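Local coordinates for uncharacterized protein (Bacillus thuringiensis serovar kurstaki, PDB 4XE7), which probably assembles, as a ParM-type bacterial actin-like protein, into nucleotide-dependent cytoskeletal filaments that segregate plasmid DNA, at residues Lys21-Phe26 with Ser399-Ser404; Glu145-Phe150 with Thr192-Thr197. All blocks are in the same frame, centred on the assembly; numbering follows the deposited sequence.

Contact 1. Residues Lys21-Phe26 with Ser399-Ser404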
loop_
_atom_site.group_PDB
_atom_site.type_symbol
_atom_site.label_atom_id
_atom_site.label_comp_id
_atom_site.label_asym_id
_atom_site.label_seq_id
_atom_site.Cartn_x
_atom_site.Cartn_y
_atom_site.Cartn_z
ATOM N N LYS A 21 1.628 6.483 5.498
ATOM C CA LYS A 21 0.654 5.432 5.773
ATOM C C LYS A 21 1.208 4.355 6.690
ATOM O O LYS A 21 2.393 4.044 6.671
ATOM C CB LYS A 21 0.174 4.778 4.462
ATOM C CG LYS A 21 -0.655 5.669 3.555
ATOM C CD LYS A 21 -1.170 4.891 2.350
ATOM C CE LYS A 21 -1.842 5.804 1.335
ATOM N NZ LYS A 21 -2.061 5.117 0.030
ATOM N N ALA A 22 0.336 3.799 7.514
ATOM C CA ALA A 22 0.635 2.574 8.210
ATOM C C ALA A 22 0.017 1.480 7.361
ATOM O O ALA A 22 -1.179 1.520 7.085
ATOM C CB ALA A 22 0.055 2.583 9.622
ATOM N N LYS A 23 0.809 0.526 6.906
ATOM C CA LYS A 23 0.224 -0.566 6.132
ATOM C C LYS A 23 0.369 -1.868 6.890
ATOM O O LYS A 23 1.335 -2.058 7.613
ATOM C CB LYS A 23 0.863 -0.678 4.746
ATOM C CG LYS A 23 0.588 0.516 3.871
ATOM C CD LYS A 23 1.307 0.403 2.547
ATOM C CE LYS A 23 0.634 1.278 1.483
ATOM N NZ LYS A 23 1.266 1.126 0.149
ATOM N N ILE A 24 -0.618 -2.745 6.739
ATOM C CA ILE A 24 -0.550 -4.076 7.323
ATOM C C ILE A 24 -0.944 -5.115 6.286
ATOM O O ILE A 24 -1.831 -4.883 5.463
ATOM C CB ILE A 24 -1.470 -4.201 8.562
ATOM C CG1 ILE A 24 -1.364 -5.583 9.204
ATOM C CG2 ILE A 24 -2.930 -3.957 8.186
ATOM C CD1 ILE A 24 -2.268 -5.722 10.493
ATOM N N SER A 25 -0.267 -6.255 6.321
ATOM C CA SER A 25 -0.728 -7.446 5.634
ATOM C C SER A 25 -0.832 -8.575 6.658
ATOM O O SER A 25 0.104 -8.800 7.419
ATOM C CB SER A 25 0.220 -7.830 4.493
ATOM O OG SER A 25 0.109 -6.921 3.412
ATOM N N PHE A 26 -1.957 -9.280 6.707
ATOM C CA PHE A 26 -2.068 -10.364 7.683
ATOM C C PHE A 26 -2.796 -11.553 7.095
ATOM O O PHE A 26 -3.392 -11.462 6.021
ATOM C CB PHE A 26 -2.782 -9.888 8.958
ATOM C CG PHE A 26 -4.220 -9.497 8.744
ATOM C CD1 PHE A 26 -5.252 -10.359 9.088
ATOM C CD2 PHE A 26 -4.538 -8.266 8.193
ATOM C CE1 PHE A 26 -6.591 -10.000 8.894
ATOM C CE2 PHE A 26 -5.875 -7.904 7.989
ATOM C CZ PHE A 26 -6.892 -8.771 8.344
ATOM N N SER A 399 1.086 -4.482 -5.465
ATOM C CA SER A 399 2.317 -3.682 -5.336
ATOM C C SER A 399 2.384 -2.784 -4.103
ATOM O O SER A 399 3.441 -2.668 -3.458
ATOM C CB SER A 399 2.525 -2.784 -6.572
ATOM O OG SER A 399 2.940 -3.532 -7.683
ATOM N N ALA A 400 1.276 -2.120 -3.802
ATOM C CA ALA A 400 1.224 -1.209 -2.661
ATOM C C ALA A 400 1.618 -1.890 -1.343
ATOM O O ALA A 400 2.112 -1.236 -0.434
ATOM C CB ALA A 400 -0.159 -0.606 -2.540
ATOM N N TYR A 401 1.432 -3.206 -1.272
ATOM C CA TYR A 401 1.642 -3.955 -0.039
ATOM C C TYR A 401 2.803 -4.959 -0.115
ATOM O O TYR A 401 2.892 -5.876 0.689
ATOM C CB TYR A 401 0.337 -4.667 0.339
ATOM C CG TYR A 401 -0.773 -3.684 0.637
ATOM C CD1 TYR A 401 -0.796 -2.983 1.848
ATOM C CD2 TYR A 401 -1.771 -3.422 -0.288
ATOM C CE1 TYR A 401 -1.788 -2.071 2.130
ATOM C CE2 TYR A 401 -2.768 -2.500 -0.021
ATOM C CZ TYR A 401 -2.778 -1.831 1.191
ATOM O OH TYR A 401 -3.777 -0.915 1.472
ATOM N N PHE A 402 3.694 -4.789 -1.083
ATOM C CA PHE A 402 4.797 -5.737 -1.249
ATOM C C PHE A 402 5.712 -5.734 -0.016
ATOM O O PHE A 402 6.298 -6.758 0.346
ATOM C CB PHE A 402 5.621 -5.412 -2.508
ATOM C CG PHE A 402 5.081 -6.028 -3.795
ATOM C CD1 PHE A 402 3.967 -6.846 -3.795
ATOM C CD2 PHE A 402 5.727 -5.793 -5.007
ATOM C CE1 PHE A 402 3.505 -7.417 -4.968
ATOM C CE2 PHE A 402 5.278 -6.357 -6.177
ATOM C CZ PHE A 402 4.156 -7.171 -6.165
ATOM N N THR A 403 5.843 -4.573 0.620
ATOM C CA THR A 403 6.664 -4.474 1.822
ATOM C C THR A 403 6.012 -5.209 2.997
ATOM O O THR A 403 6.658 -6.026 3.653
ATOM C CB THR A 403 6.914 -3.021 2.208
ATOM O OG1 THR A 403 7.573 -2.355 1.124
ATOM C CG2 THR A 403 7.768 -2.936 3.475
ATOM N N SER A 404 4.742 -4.918 3.270
ATOM C CA SER A 404 4.052 -5.604 4.363
ATOM C C SER A 404 3.868 -7.093 4.081
ATOM O O SER A 404 3.971 -7.910 4.999
ATOM C CB SER A 404 2.692 -4.959 4.665
ATOM O OG SER A 404 1.940 -4.713 3.496
#
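Lys23 and Ser25, on one side of strand 21-27, make a polar strand-to-helix contact with Ala400 and Tyr401 just before helix 402-418 and Ser404 in its first turn, near the centre of the chain in what the fold identifies as an actin-like domain. With CG beside the backbone N (chi1 -65°) and the chain extended beyond it, the lysine crosses the Tyr401 side chain at about a right angle, Lys23 CG lying 3.9 Å from Tyr401 CE1. Lys23 NZ then donates to Ala400 O at 2.6 Å, tilted from the carbonyl plane. It also stands over the Tyr401 ring face, 5.0 Å from the centroid and 15° off the normal: a cation-pi pair. Further along the strand, Ser25 OG and Ser404 OG hydrogen-bond at 2.9 Å. Ser25 OG also bonds Ser35 OG of strand 33-45, its stronger polar partner, and Ser404 OG lies in the plane of the Tyr401 ring, at its edge. Asp16 of strand 13-17 touches both Lys23 and Ser404. The ammonium thus meets a carbonyl and an aromatic face, surroundings that would be expected to stabilise its positive charge, while the hydroxyl pair links the buried serines of strand and helix.

Contact 2. Residues Glu145-Phe150 with Thr192-Thr197; sequences EVSVPF and TINDGT
Phe150 O accepts the N-H of Thr197 at 2.6 Å, nearly in line with its carbonyl (171°), and takes a weak second bond from a water that also meets Thr197 OG1. This bond belongs to a parallel strand pair at the outer end of the mixed sheet of the actin-like domain, where 145-154 is the last strand and 188-200 its neighbour. Two bridges define the register, Ser147 with Thr192 and Phe150 with Gly196. Three steps along one strand therefore match four along the other, and the pairing is interrupted between them. Before the shift, Thr192 reaches both ways: its N donates to Val146 O at 2.9 Å, and its O receives Val148 N at 2.7 Å. After it, Asp195 O takes over as acceptor for Phe150 N at 3.0 Å. Within the interruption Val148 O lies 3.4 Å from Ile193 CG2. The same methyl lies 4.1 Å from Phe150 CB, and the phenylalanine ring, with CG anti to the backbone N (chi1 -172°), leads away to meet the Phe15 ring, the two planes nearly parallel, and to touch helix 123-140, which Val146 and Val148 also meet. Pro149 and Asp195 instead touch helix 402-418. Across the shift, a water accepts from Asn194 N and pairs with Ser147 OG. Asp195 CG sits between the backbone N and the carbonyl carbon (chi1 54°), and Asp195 OD2 lies 3.5 Å from Pro149 CB.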
loop_
_atom_site.group_PDB
_atom_site.type_symbol
_atom_site.label_atom_id
_atom_site.label_comp_id
_atom_site.label_asym_id
_atom_site.label_seq_id
_atom_site.Cartn_x
_atom_site.Cartn_y
_atom_site.Cartn_z
ATOM N N GLU A 145 -8.168 -11.272 22.092
ATOM C CA GLU A 145 -6.827 -11.413 22.655
ATOM C C GLU A 145 -5.946 -11.986 21.576
ATOM O O GLU A 145 -6.245 -13.043 21.035
ATOM C CB GLU A 145 -6.787 -12.337 23.880
ATOM C CG GLU A 145 -7.373 -11.780 25.159
ATOM C CD GLU A 145 -7.100 -12.684 26.356
ATOM O OE1 GLU A 145 -6.908 -12.155 27.469
ATOM O OE2 GLU A 145 -7.078 -13.923 26.186
ATOM N N VAL A 146 -4.864 -11.294 21.257
ATOM C CA VAL A 146 -3.926 -11.826 20.288
ATOM C C VAL A 146 -2.497 -11.670 20.745
ATOM O O VAL A 146 -2.080 -10.610 21.230
ATOM C CB VAL A 146 -4.078 -11.162 18.905
ATOM C CG1 VAL A 146 -5.363 -11.645 18.223
ATOM C CG2 VAL A 146 -4.065 -9.645 19.031
ATOM N N SER A 147 -1.751 -12.755 20.615
ATOM C CA SER A 147 -0.306 -12.673 20.605
ATOM C C SER A 147 0.099 -12.224 19.205
ATOM O O SER A 147 -0.371 -12.784 18.219
ATOM C CB SER A 147 0.321 -14.016 20.956
ATOM O OG SER A 147 1.705 -13.989 20.693
ATOM N N VAL A 148 0.940 -11.201 19.121
ATOM C CA VAL A 148 1.360 -10.628 17.842
ATOM C C VAL A 148 2.885 -10.680 17.677
ATOM O O VAL A 148 3.597 -9.791 18.146
ATOM C CB VAL A 148 0.905 -9.158 17.712
ATOM C CG1 VAL A 148 1.372 -8.556 16.385
ATOM C CG2 VAL A 148 -0.590 -9.057 17.854
ATOM N N PRO A 149 3.398 -11.730 17.015
ATOM C CA PRO A 149 4.840 -11.719 16.737
ATOM C C PRO A 149 5.174 -10.615 15.734
ATOM O O PRO A 149 4.649 -10.614 14.614
ATOM C CB PRO A 149 5.110 -13.109 16.160
ATOM C CG PRO A 149 3.787 -13.556 15.594
ATOM C CD PRO A 149 2.721 -12.922 16.473
ATOM N N PHE A 150 6.029 -9.676 16.132
ATOM C CA PHE A 150 6.229 -8.488 15.317
ATOM C C PHE A 150 7.214 -8.703 14.169
ATOM O O PHE A 150 8.379 -9.001 14.374
ATOM C CB PHE A 150 6.705 -7.306 16.175
ATOM C CG PHE A 150 6.732 -6.020 15.416
ATOM C CD1 PHE A 150 5.549 -5.371 15.100
ATOM C CD2 PHE A 150 7.926 -5.496 14.951
ATOM C CE1 PHE A 150 5.553 -4.195 14.374
ATOM C CE2 PHE A 150 7.940 -4.320 14.215
ATOM C CZ PHE A 150 6.753 -3.674 13.924
ATOM N N THR A 192 -0.516 -8.794 22.844
ATOM C CA THR A 192 0.727 -9.130 23.497
ATOM C C THR A 192 1.811 -9.402 22.466
ATOM O O THR A 192 1.654 -10.238 21.584
ATOM C CB THR A 192 0.563 -10.351 24.410
ATOM O OG1 THR A 192 -0.537 -10.126 25.298
ATOM C CG2 THR A 192 1.837 -10.596 25.218
ATOM N N ILE A 193 2.909 -8.673 22.578
ATOM C CA ILE A 193 4.053 -8.886 21.713
ATOM C C ILE A 193 5.188 -9.430 22.559
ATOM O O ILE A 193 5.671 -8.747 23.464
ATOM C CB ILE A 193 4.485 -7.584 21.020
ATOM C CG1 ILE A 193 3.282 -6.929 20.326
ATOM C CG2 ILE A 193 5.629 -7.856 20.055
ATOM C CD1 ILE A 193 3.580 -5.552 19.750
ATOM N N ASN A 194 5.601 -10.658 22.262
ATOM C CA ASN A 194 6.628 -11.358 23.034
ATOM C C ASN A 194 7.953 -11.493 22.307
ATOM O O ASN A 194 9.003 -11.671 22.923
ATOM C CB ASN A 194 6.127 -12.751 23.406
ATOM C CG ASN A 194 4.888 -12.703 24.258
ATOM O OD1 ASN A 194 4.873 -12.061 25.310
ATOM N ND2 ASN A 194 3.825 -13.364 23.799
ATOM N N ASP A 195 7.889 -11.424 20.985
ATOM C CA ASP A 195 9.062 -11.605 20.150
ATOM C C ASP A 195 8.796 -10.996 18.783
ATOM O O ASP A 195 7.670 -10.577 18.482
ATOM C CB ASP A 195 9.437 -13.092 20.033
ATOM C CG ASP A 195 8.275 -13.973 19.546
ATOM O OD1 ASP A 195 8.029 -15.029 20.169
ATOM O OD2 ASP A 195 7.625 -13.639 18.533
ATOM N N GLY A 196 9.829 -10.938 17.959
ATOM C CA GLY A 196 9.678 -10.370 16.639
ATOM C C GLY A 196 10.918 -10.508 15.782
ATOM O O GLY A 196 11.918 -11.084 16.201
ATOM N N THR A 197 10.838 -9.959 14.578
ATOM C CA THR A 197 11.939 -9.972 13.622
ATOM C C THR A 197 11.956 -8.652 12.861
ATOM O O THR A 197 10.903 -8.077 12.588
ATOM C CB THR A 197 11.807 -11.126 12.605
ATOM O OG1 THR A 197 11.394 -12.322 13.272
ATOM C CG2 THR A 197 13.127 -11.371 11.898
HETATM O O HOH W 1 4.310 -12.395 19.998
HETATM O O HOH W 2 8.344 -12.463 14.092
#

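Both contacts reach the same mixed sheet, with centres 18 Å apart and nearest atoms about 7 Å apart, so they do not touch. The centre of contact 1, on the second strand of the sheet, lies about 5 Å from the centre of the chain; that of contact 2, between the last two strands, about 22 Å. Each is partly buried. Helix 402-418 forms one side of contact 1 and touches Pro149, Asp195 and Thr197 of contact 2, while helix 123-140 touches strand residues of both. Contact 1 joins through a lysine on a backbone carbonyl and a tyrosine ring, and paired serines; contact 2 is held mainly by backbone bonds within the sheet, with waters and apolar contacts around the register shift.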